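Local coordinates for clostripain-related protein (PDB 6NAG) that is a secreted C11 cysteine protease of the clostripain family, from a gut commensal, and probably cleaves peptide bonds by a cysteine mechanism, at residues 105-110 with 170-175. The protein carries 1 engineered substitution. Sequence-based numbering, arbitrary orientation.
Sequences RYSMVI and KMEYIL. With PRO (proline), chain D.
Y173 lays one face of its ring against S107. CB of S107 sits over that face, toward the rim, 3.7 Å from the ring centroid, a CH-pi contact. V109 CG2 comes to the ring's edge, 4.4 Å from Y173 CE1. The Y173 ring reaches S107 because CG stands between the backbone N and the carbonyl carbon (chi1 62°). Its hydroxyl bonds to the carbonyl of L218. At the edge of the R105 guanidinium lies OE2 of E172, tilted somewhat out of the guanidinium plane. NH1 of R105 is 2.5 Å from OE2 of E172 in a salt bridge, and comes from the syn side, also out of the carboxylate plane. The guanidinium and carboxylate planes are 66° apart. R105 has a second acidic partner, E10, at NE. With an alanine in place of R105, the E172 carboxylate would probably lose its salt-bridge partner, and E10 its contact at NE.

On the other face of the sheet, the M108 and M171 side chains cross, with M108 SD 3.8 Å from M171 CE. M171 bends at chi2 (-61°), which turns its sulfur back toward Y106 CB. I110 CD1 lies alongside I174 CG2.

Residues 105-110 and 173-175 run parallel. The chain turns at E172, whose N bonds to Y106 O at 2.8 Å. M108 uses both its N and O, toward Y173 O and L175 N, and I110 N reaches L175 O. Water 1 links Y106 N, K170 O and the carboxylate of the bound proline, 2.5 Å from its OXT.

Strands 105-110 and 173-175 are neighbours in the central sheet of the clan CD protease domain. Strand 11-17 flanks 105-110, and strand 194-199 flanks 173-175. Helix 157-166 covers the methionine and isoleucine face through L160 and I164, while V222 packs on E172 and Y173.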
# COMPACT_ATOMS: atom_id res chain seq x y z
N ARG A 105 5.58 -8.85 -12.27
CA ARG A 105 5.11 -9.76 -11.24
C ARG A 105 6.12 -9.89 -10.10
O ARG A 105 7.32 -9.69 -10.29
CB ARG A 105 4.82 -11.14 -11.83
CG ARG A 105 3.69 -11.16 -12.85
CD ARG A 105 3.48 -12.55 -13.43
NE ARG A 105 4.54 -12.92 -14.36
CZ ARG A 105 5.20 -14.07 -14.32
NH1 ARG A 105 4.92 -14.97 -13.39
NH2 ARG A 105 6.16 -14.32 -15.21
N TYR A 106 5.62 -10.21 -8.91
CA TYR A 106 6.47 -10.42 -7.75
C TYR A 106 6.03 -11.66 -6.98
O TYR A 106 4.84 -11.90 -6.79
CB TYR A 106 6.45 -9.20 -6.83
CG TYR A 106 7.25 -8.03 -7.35
CD1 TYR A 106 6.68 -7.09 -8.19
CD2 TYR A 106 8.59 -7.88 -7.02
CE1 TYR A 106 7.41 -6.02 -8.67
CE2 TYR A 106 9.33 -6.82 -7.50
CZ TYR A 106 8.73 -5.89 -8.32
OH TYR A 106 9.46 -4.83 -8.80
N SER A 107 7.00 -12.45 -6.54
CA SER A 107 6.73 -13.63 -5.73
C SER A 107 7.62 -13.63 -4.50
O SER A 107 8.65 -12.95 -4.47
CB SER A 107 6.93 -14.91 -6.54
OG SER A 107 5.95 -15.02 -7.56
N MET A 108 7.24 -14.40 -3.49
CA MET A 108 7.96 -14.38 -2.22
C MET A 108 8.21 -15.78 -1.68
O MET A 108 7.29 -16.59 -1.56
CB MET A 108 7.18 -13.54 -1.20
CG MET A 108 8.02 -13.05 -0.04
SD MET A 108 7.18 -11.74 0.88
CE MET A 108 8.39 -11.39 2.15
N VAL A 109 9.47 -16.05 -1.35
CA VAL A 109 9.84 -17.31 -0.71
C VAL A 109 10.38 -17.03 0.69
O VAL A 109 11.46 -16.46 0.84
CB VAL A 109 10.90 -18.07 -1.53
CG1 VAL A 109 11.31 -19.34 -0.81
CG2 VAL A 109 10.37 -18.38 -2.92
N ILE A 110 9.61 -17.42 1.70
CA ILE A 110 9.97 -17.12 3.08
C ILE A 110 10.51 -18.35 3.80
O ILE A 110 9.85 -19.38 3.87
CB ILE A 110 8.76 -16.57 3.86
CG1 ILE A 110 8.15 -15.38 3.12
CG2 ILE A 110 9.17 -16.18 5.28
CD1 ILE A 110 6.95 -14.79 3.81
N LYS A 170 0.95 -7.31 -4.59
CA LYS A 170 0.20 -8.54 -4.36
C LYS A 170 0.95 -9.69 -5.02
O LYS A 170 1.03 -9.77 -6.25
CB LYS A 170 -1.23 -8.45 -4.92
CG LYS A 170 -2.05 -9.70 -4.65
CD LYS A 170 -3.50 -9.53 -5.04
CE LYS A 170 -4.31 -10.76 -4.67
NZ LYS A 170 -5.75 -10.63 -5.04
N MET A 171 1.52 -10.56 -4.20
CA MET A 171 2.38 -11.63 -4.68
C MET A 171 1.62 -12.63 -5.55
O MET A 171 0.43 -12.85 -5.37
CB MET A 171 3.02 -12.36 -3.50
CG MET A 171 3.84 -11.47 -2.58
SD MET A 171 5.21 -10.67 -3.43
CE MET A 171 5.89 -9.68 -2.10
N GLU A 172 2.33 -13.21 -6.52
CA GLU A 172 1.77 -14.30 -7.31
C GLU A 172 1.58 -15.50 -6.40
O GLU A 172 0.53 -16.15 -6.41
CB GLU A 172 2.69 -14.65 -8.48
CG GLU A 172 1.96 -14.88 -9.79
CD GLU A 172 2.87 -15.36 -10.89
OE1 GLU A 172 2.50 -16.32 -11.60
OE2 GLU A 172 3.97 -14.79 -11.05
N TYR A 173 2.60 -15.79 -5.61
CA TYR A 173 2.52 -16.83 -4.59
C TYR A 173 3.42 -16.49 -3.41
O TYR A 173 4.35 -15.69 -3.53
CB TYR A 173 2.91 -18.20 -5.17
CG TYR A 173 4.34 -18.28 -5.67
CD1 TYR A 173 5.39 -18.58 -4.81
CD2 TYR A 173 4.64 -18.07 -7.01
CE1 TYR A 173 6.69 -18.66 -5.26
CE2 TYR A 173 5.93 -18.15 -7.48
CZ TYR A 173 6.96 -18.44 -6.60
OH TYR A 173 8.25 -18.52 -7.06
N ILE A 174 3.13 -17.09 -2.26
CA ILE A 174 4.03 -17.01 -1.12
C ILE A 174 4.39 -18.42 -0.68
O ILE A 174 3.57 -19.13 -0.10
CB ILE A 174 3.41 -16.23 0.06
CG1 ILE A 174 3.13 -14.78 -0.35
CG2 ILE A 174 4.33 -16.27 1.26
CD1 ILE A 174 2.50 -13.95 0.75
N LEU A 175 5.62 -18.83 -0.97
CA LEU A 175 6.10 -20.14 -0.57
C LEU A 175 6.70 -20.07 0.83
O LEU A 175 7.78 -19.52 1.03
CB LEU A 175 7.14 -20.67 -1.57
CG LEU A 175 7.93 -21.91 -1.17
CD1 LEU A 175 7.00 -23.06 -0.81
CD2 LEU A 175 8.88 -22.32 -2.29
N PRO D . 1.76 -6.19 -7.48
CA PRO D . 0.61 -6.67 -8.25
C PRO D . 1.04 -7.43 -9.50
O PRO D . 0.22 -7.80 -10.34
CB PRO D . -0.13 -5.39 -8.61
CG PRO D . 0.96 -4.38 -8.72
CD PRO D . 1.99 -4.75 -7.69
OXT PRO D . 2.23 -7.69 -9.71
O HOH W 1 2.90 -9.73 -8.50